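Local coordinates for protein AgaA (PDB 6HLX) that binds the opine agropinic acid in the periplasm as the solute-binding component of an ABC transporter, for import into the bacterial cell, at residues I287-Y291 and M292-D296; A365-T369 and G370-F374. All coordinates share one frame; numbering follows the deposited sequence.

How the interactions relate
Both contacts are local and lie in the part of the chain that includes the mixed sheet containing strands 280-281, 322-327 and 374-379. Interaction 1 (287-296) comes first, in the loop between strand 280-281 and helix 306-315. Interaction 2 (365-374) follows, where helix 360-369 ends and the chain enters strand 374-379. Their centres are about 29 Å apart, and their nearest atoms about 19 Å, with no touch. Interaction 1 shapes a loop that packs on helix 426-443. Interaction 2 connects the end of helix 360-369 to strand 374-379. At their nearest approach, the Ala367 side chain and bound agropinic acid are about 5 Å apart.

Interaction 1: residues I287-Y291 and M292-D296. With ACT (acetate ion), chain G; EDO (1,2-ethanediol), chain B.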
ATOM      1  N   ILE A 287      -7.959 -12.994   1.984  1.00 23.80           N
ATOM      2  CA  ILE A 287      -9.114 -12.225   1.524  1.00 22.96           C
ATOM      3  C   ILE A 287      -9.928 -11.848   2.766  1.00 25.64           C
ATOM      4  O   ILE A 287     -10.382 -12.730   3.488  1.00 25.06           O
ATOM      5  CB  ILE A 287      -9.930 -12.978   0.439  1.00 25.36           C
ATOM      6  CG1 ILE A 287      -9.056 -13.186  -0.829  1.00 25.57           C
ATOM      7  CG2 ILE A 287     -11.212 -12.167   0.089  1.00 25.35           C
ATOM      8  CD1 ILE A 287      -9.637 -14.030  -1.851  1.00 29.19           C
ATOM      9  N   PRO A 288     -10.124 -10.546   3.066  1.00 22.84           N
ATOM     10  CA  PRO A 288     -10.911 -10.215   4.264  1.00 22.00           C
ATOM     11  C   PRO A 288     -12.372 -10.595   4.098  1.00 25.61           C
ATOM     12  O   PRO A 288     -12.889 -10.652   2.977  1.00 23.26           O
ATOM     13  CB  PRO A 288     -10.795  -8.685   4.382  1.00 23.15           C
ATOM     14  CG  PRO A 288      -9.662  -8.295   3.451  1.00 25.99           C
ATOM     15  CD  PRO A 288      -9.659  -9.334   2.360  1.00 22.42           C
ATOM     16  N   LYS A 289     -13.051 -10.798   5.236  1.00 26.18           N
ATOM     17  CA  LYS A 289     -14.495 -11.007   5.285  1.00 27.54           C
ATOM     18  C   LYS A 289     -15.143  -9.824   4.560  1.00 28.77           C
ATOM     19  O   LYS A 289     -14.694  -8.689   4.734  1.00 28.45           O
ATOM     20  CB  LYS A 289     -14.986 -11.042   6.744  1.00 32.00           C
ATOM     21  CG  LYS A 289     -16.319 -11.774   6.890  1.00 51.80           C
ATOM     22  CD  LYS A 289     -16.823 -11.770   8.330  1.00 65.58           C
ATOM     23  CE  LYS A 289     -18.135 -12.512   8.495  1.00 81.29           C
ATOM     24  NZ  LYS A 289     -19.285 -11.781   7.894  1.00 92.71           N
ATOM     25  N   GLY A 290     -16.130 -10.100   3.711  1.00 25.77           N
ATOM     26  CA  GLY A 290     -16.830  -9.053   2.972  1.00 25.87           C
ATOM     27  C   GLY A 290     -16.327  -8.864   1.554  1.00 27.75           C
ATOM     28  O   GLY A 290     -16.979  -8.184   0.770  1.00 28.48           O
ATOM     29  N   TYR A 291     -15.147  -9.428   1.211  1.00 22.54           N
ATOM     30  CA  TYR A 291     -14.625  -9.322  -0.155  1.00 20.34           C
ATOM     31  C   TYR A 291     -14.974 -10.589  -0.933  1.00 24.19           C
ATOM     32  O   TYR A 291     -14.971 -11.683  -0.369  1.00 23.06           O
ATOM     33  CB  TYR A 291     -13.094  -9.200  -0.156  1.00 20.11           C
ATOM     34  CG  TYR A 291     -12.587  -7.807   0.127  1.00 20.87           C
ATOM     35  CD1 TYR A 291     -12.609  -7.286   1.416  1.00 22.31           C
ATOM     36  CD2 TYR A 291     -12.005  -7.041  -0.880  1.00 21.00           C
ATOM     37  CE1 TYR A 291     -12.115  -6.010   1.691  1.00 20.26           C
ATOM     38  CE2 TYR A 291     -11.543  -5.745  -0.627  1.00 20.71           C
ATOM     39  CZ  TYR A 291     -11.562  -5.251   0.664  1.00 23.60           C
ATOM     40  OH  TYR A 291     -11.084  -3.981   0.911  1.00 23.64           O
ATOM     41  N   MET A 292     -15.211 -10.451  -2.241  1.00 22.33           N
ATOM     42  CA  MET A 292     -15.468 -11.594  -3.110  1.00 21.84           C
ATOM     43  C   MET A 292     -14.243 -12.494  -3.147  1.00 23.01           C
ATOM     44  O   MET A 292     -13.101 -11.995  -3.151  1.00 22.60           O
ATOM     45  CB  MET A 292     -15.893 -11.131  -4.504  1.00 24.35           C
ATOM     46  CG  MET A 292     -17.287 -10.469  -4.449  1.00 28.28           C
ATOM     47  SD  MET A 292     -17.924 -10.007  -6.065  1.00 31.77           S
ATOM     48  CE  MET A 292     -16.795  -8.639  -6.486  1.00 29.07           C
ATOM     49  N   GLY A 293     -14.498 -13.802  -3.061  1.00 22.26           N
ATOM     50  CA  GLY A 293     -13.456 -14.814  -2.976  1.00 22.38           C
ATOM     51  C   GLY A 293     -13.316 -15.341  -1.558  1.00 24.69           C
ATOM     52  O   GLY A 293     -12.710 -16.397  -1.351  1.00 24.09           O
ATOM     53  N   TYR A 294     -13.863 -14.605  -0.552  1.00 22.38           N
ATOM     54  CA  TYR A 294     -13.803 -15.034   0.844  1.00 22.70           C
ATOM     55  C   TYR A 294     -14.588 -16.340   0.981  1.00 26.40           C
ATOM     56  O   TYR A 294     -15.672 -16.471   0.396  1.00 25.93           O
ATOM     57  CB  TYR A 294     -14.445 -13.983   1.775  1.00 24.77           C
ATOM     58  CG  TYR A 294     -14.448 -14.415   3.225  1.00 26.38           C
ATOM     59  CD1 TYR A 294     -13.344 -14.186   4.043  1.00 29.53           C
ATOM     60  CD2 TYR A 294     -15.545 -15.075   3.775  1.00 28.00           C
ATOM     61  CE1 TYR A 294     -13.336 -14.598   5.378  1.00 31.61           C
ATOM     62  CE2 TYR A 294     -15.535 -15.514   5.099  1.00 29.74           C
ATOM     63  CZ  TYR A 294     -14.437 -15.251   5.902  1.00 38.16           C
ATOM     64  OH  TYR A 294     -14.442 -15.647   7.213  1.00 44.00           O
ATOM     65  N   SER A 295     -14.068 -17.273   1.796  1.00 25.01           N
ATOM     66  CA  SER A 295     -14.750 -18.561   2.020  1.00 26.29           C
ATOM     67  C   SER A 295     -14.307 -19.159   3.341  1.00 30.39           C
ATOM     68  O   SER A 295     -13.106 -19.298   3.584  1.00 29.95           O
ATOM     69  CB  SER A 295     -14.449 -19.529   0.873  1.00 29.59           C
ATOM     70  OG  SER A 295     -14.633 -20.884   1.253  1.00 38.42           O
ATOM     71  N   ASP A 296     -15.270 -19.544   4.194  1.00 29.10           N
ATOM     72  CA  ASP A 296     -14.940 -20.198   5.469  1.00 29.29           C
ATOM     73  C   ASP A 296     -14.410 -21.607   5.212  1.00 34.27           C
ATOM     74  O   ASP A 296     -13.497 -22.053   5.911  1.00 34.34           O
ATOM     75  CB  ASP A 296     -16.167 -20.273   6.394  1.00 31.72           C
ATOM     76  CG  ASP A 296     -16.528 -18.940   7.012  1.00 45.56           C
ATOM     77  OD1 ASP A 296     -15.619 -18.270   7.549  1.00 46.16           O
ATOM     78  OD2 ASP A 296     -17.721 -18.568   6.962  1.00 55.34           O
TER
HETATM   79  C   ACT G 606     -18.331 -20.301   2.866  1.00 41.44           C
HETATM   80  O   ACT G 606     -18.123 -19.250   3.534  1.00 44.95           O
HETATM   81  OXT ACT G 606     -18.670 -20.350   1.682  1.00 43.14           O
HETATM   82  CH3 ACT G 606     -18.123 -21.639   3.549  1.00 41.39           C
HETATM   83  C1  EDO B 631      -9.503  -9.523   7.951  1.00 54.37           C
HETATM   84  O1  EDO B 631      -9.084  -8.270   8.450  1.00 57.14           O
HETATM   85  C2  EDO B 631     -11.041  -9.599   8.026  1.00 51.98           C
HETATM   86  O2  EDO B 631     -11.450 -10.876   7.596  1.00 48.38           O
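Lys289 and Tyr294 meet across two consecutive type II beta turns, Pro288 to Tyr291 and Tyr291 to Tyr294. Each turn has a glycine at its third position, Gly290 and Gly293, with positive phi. The first turn is closed by Tyr291 N on Pro288 O. The second is closed by Tyr294 N on Tyr291 O at 3.1 Å, with an N-H...O angle of 154°. Tyr291 thus ends one turn and starts the next.

The Tyr294 side chain folds back over the first turn. Its CG is anti to the backbone N (chi1 178°), beside its own carbonyl carbon. Lys289 CA sits over one ring face in a CH-pi contact, 3.9 Å from the centroid of the Tyr294 ring. Lys289 CG lies 4.1 Å from Tyr294 CZ, but beyond CG the chain leaves the ring. At the ring edge, Ile287 O lies in plane, 3.3 Å from Tyr294 CD1.

Ile287 is buried and points into the second turn. Its CG2 branch is 4.1 Å from Tyr294 CB, and its CD1 reaches 3.9 Å from Gly293 O. Val437 of helix 426-443 also touches Ile287. Met292 packs on Val430 and Tyr433 of the same helix, which ties the loop to it. Beyond the ring, Tyr294 OH makes a weak hydrogen bond to Asp296 OD1 at 2.9 Å.

Interaction 2: residues A365-T369 and G370-F374; sequences AKAST and GDYDF. With EDO (1,2-ethanediol), chain C.
Lys366 and Asp371 meet where helix 360-369 ends in a Schellman motif. Gly370 takes positive phi (70°), and two backbone bonds run back into the last turn. Asp371 N donates to Lys366 O at 2.9 Å, and Gly370 N donates to Ala367 O at 3.2 Å. The second donor stands above the carbonyl plane of Ala367. Thr369 N also bonds Lys366 O, from the face opposite to Asp371 N.

The Lys366 side chain crosses that of Asp371 at a slant. CB lies 3.8 Å from Asp371 O. CG lies 4.0 Å from Asp371 OD2. CD is near Asp371 O again. The chain then bends at chi3 (140°), and CE comes 3.8 Å from Asp371 OD2. At the tip, NZ donates to a water that in turn donates to Asp371 O. The Thr369 and Asp371 side chains lie side by side, and Thr369 OG1 makes a weak hydrogen bond to Lys366 O.

Tyr372 CE2 comes obliquely to Ala367, 3.7 Å from its CA. A second water bridges Tyr372 OH to Ala367 O, which lies at the ring edge. Beyond it, Asp373 OD2 is hydrogen-bonded to Arg325 N of strand 322-327.

Lys366 NZ and Asp371 OD2 are 4.8 Å apart, with no direct contact. Their opposite charges may still attract weakly, while Lys366 O is engaged by two backbone N-H groups and Ala367 O by Gly370 N and a water.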
ATOM      1  N   ALA A 365      14.144  -0.289  -2.888  1.00 22.25           N
ATOM      2  CA  ALA A 365      14.864  -0.153  -4.163  1.00 23.28           C
ATOM      3  C   ALA A 365      15.099  -1.552  -4.739  1.00 26.97           C
ATOM      4  O   ALA A 365      14.907  -1.751  -5.935  1.00 28.20           O
ATOM      5  CB  ALA A 365      16.197   0.552  -3.963  1.00 24.51           C
ATOM      6  N   LYS A 366      15.491  -2.525  -3.886  1.00 22.49           N
ATOM      7  CA  LYS A 366      15.703  -3.896  -4.368  1.00 22.14           C
ATOM      8  C   LYS A 366      14.371  -4.542  -4.779  1.00 26.01           C
ATOM      9  O   LYS A 366      14.311  -5.202  -5.818  1.00 26.83           O
ATOM     10  CB  LYS A 366      16.396  -4.761  -3.316  1.00 23.94           C
ATOM     11  CG  LYS A 366      17.844  -4.370  -3.037  1.00 26.54           C
ATOM     12  CD  LYS A 366      18.465  -5.323  -2.021  1.00 38.82           C
ATOM     13  CE  LYS A 366      19.890  -5.678  -2.364  1.00 59.84           C
ATOM     14  NZ  LYS A 366      20.411  -6.757  -1.482  1.00 73.39           N
ATOM     15  N   ALA A 367      13.320  -4.367  -3.971  1.00 22.41           N
ATOM     16  CA  ALA A 367      12.009  -4.956  -4.269  1.00 23.99           C
ATOM     17  C   ALA A 367      11.452  -4.442  -5.607  1.00 31.40           C
ATOM     18  O   ALA A 367      10.896  -5.230  -6.390  1.00 29.34           O
ATOM     19  CB  ALA A 367      11.028  -4.684  -3.135  1.00 24.97           C
ATOM     20  N   SER A 368      11.678  -3.142  -5.901  1.00 30.00           N
ATOM     21  CA  SER A 368      11.218  -2.478  -7.132  1.00 31.77           C
ATOM     22  C   SER A 368      11.818  -3.057  -8.400  1.00 38.26           C
ATOM     23  O   SER A 368      11.165  -2.989  -9.435  1.00 41.06           O
ATOM     24  CB  SER A 368      11.466  -0.965  -7.070  1.00 33.90           C
ATOM     25  OG  SER A 368      12.823  -0.648  -7.334  1.00 38.00           O
ATOM     26  N   THR A 369      13.054  -3.596  -8.336  1.00 33.18           N
ATOM     27  CA  THR A 369      13.741  -4.201  -9.483  1.00 32.68           C
ATOM     28  C   THR A 369      13.731  -5.741  -9.464  1.00 32.70           C
ATOM     29  O   THR A 369      14.310  -6.354 -10.355  1.00 33.08           O
ATOM     30  CB  THR A 369      15.189  -3.682  -9.627  1.00 43.90           C
ATOM     31  OG1 THR A 369      15.969  -4.072  -8.494  1.00 40.85           O
ATOM     32  CG2 THR A 369      15.265  -2.174  -9.869  1.00 46.38           C
ATOM     33  N   GLY A 370      13.106  -6.342  -8.447  1.00 28.80           N
ATOM     34  CA  GLY A 370      13.090  -7.799  -8.287  1.00 28.14           C
ATOM     35  C   GLY A 370      14.455  -8.346  -7.909  1.00 30.88           C
ATOM     36  O   GLY A 370      14.753  -9.515  -8.158  1.00 30.01           O
ATOM     37  N   ASP A 371      15.304  -7.499  -7.283  1.00 26.72           N
ATOM     38  CA  ASP A 371      16.652  -7.885  -6.872  1.00 26.75           C
ATOM     39  C   ASP A 371      16.619  -8.682  -5.557  1.00 28.31           C
ATOM     40  O   ASP A 371      17.145  -8.245  -4.529  1.00 27.58           O
ATOM     41  CB  ASP A 371      17.569  -6.655  -6.781  1.00 28.56           C
ATOM     42  CG  ASP A 371      19.026  -6.987  -6.522  1.00 34.91           C
ATOM     43  OD1 ASP A 371      19.407  -8.185  -6.674  1.00 34.23           O
ATOM     44  OD2 ASP A 371      19.782  -6.064  -6.150  1.00 38.78           O
ATOM     45  N   TYR A 372      15.995  -9.864  -5.602  1.00 23.76           N
ATOM     46  CA  TYR A 372      15.855 -10.733  -4.439  1.00 22.80           C
ATOM     47  C   TYR A 372      15.416 -12.121  -4.889  1.00 25.26           C
ATOM     48  O   TYR A 372      14.952 -12.255  -6.020  1.00 25.05           O
ATOM     49  CB  TYR A 372      14.820 -10.134  -3.450  1.00 23.57           C
ATOM     50  CG  TYR A 372      13.394  -9.994  -3.957  1.00 23.02           C
ATOM     51  CD1 TYR A 372      12.486 -11.046  -3.841  1.00 24.24           C
ATOM     52  CD2 TYR A 372      12.913  -8.771  -4.433  1.00 23.08           C
ATOM     53  CE1 TYR A 372      11.150 -10.900  -4.213  1.00 23.29           C
ATOM     54  CE2 TYR A 372      11.584  -8.627  -4.852  1.00 22.67           C
ATOM     55  CZ  TYR A 372      10.703  -9.692  -4.727  1.00 24.36           C
ATOM     56  OH  TYR A 372       9.370  -9.549  -5.050  1.00 21.91           O
ATOM     57  N   ASP A 373      15.522 -13.133  -3.990  1.00 22.62           N
ATOM     58  CA  ASP A 373      15.064 -14.523  -4.220  1.00 21.74           C
ATOM     59  C   ASP A 373      13.607 -14.577  -3.694  1.00 23.74           C
ATOM     60  O   ASP A 373      12.696 -14.985  -4.408  1.00 23.39           O
ATOM     61  CB  ASP A 373      15.950 -15.513  -3.446  1.00 22.54           C
ATOM     62  CG  ASP A 373      17.411 -15.549  -3.884  1.00 29.73           C
ATOM     63  OD1 ASP A 373      17.697 -15.137  -5.022  1.00 28.85           O
ATOM     64  OD2 ASP A 373      18.267 -15.972  -3.070  1.00 30.57           O
ATOM     65  N   PHE A 374      13.403 -14.119  -2.450  1.00 20.65           N
ATOM     66  CA  PHE A 374      12.071 -13.933  -1.856  1.00 19.48           C
ATOM     67  C   PHE A 374      12.120 -12.849  -0.823  1.00 22.02           C
ATOM     68  O   PHE A 374      13.207 -12.472  -0.385  1.00 22.44           O
ATOM     69  CB  PHE A 374      11.393 -15.225  -1.354  1.00 20.95           C
ATOM     70  CG  PHE A 374      11.906 -15.979  -0.147  1.00 22.26           C
ATOM     71  CD1 PHE A 374      13.279 -16.086   0.102  1.00 23.85           C
ATOM     72  CD2 PHE A 374      11.032 -16.729   0.644  1.00 23.03           C
ATOM     73  CE1 PHE A 374      13.756 -16.886   1.149  1.00 23.58           C
ATOM     74  CE2 PHE A 374      11.510 -17.528   1.692  1.00 24.09           C
ATOM     75  CZ  PHE A 374      12.870 -17.599   1.935  1.00 22.86           C
TER
HETATM   76  C1  EDO C 628      17.078 -14.671  -9.921  1.00 62.16           C
HETATM   77  O1  EDO C 628      17.825 -15.866  -9.808  1.00 64.18           O
HETATM   78  C2  EDO C 628      16.170 -14.527  -8.676  1.00 60.69           C
HETATM   79  O2  EDO C 628      16.951 -14.331  -7.508  1.00 57.50           O
HETATM   80  O   HOH W   1      19.390  -9.134  -2.904  1.00 47.91           O
HETATM   81  O   HOH W   2       8.869  -7.084  -6.166  1.00 29.08           O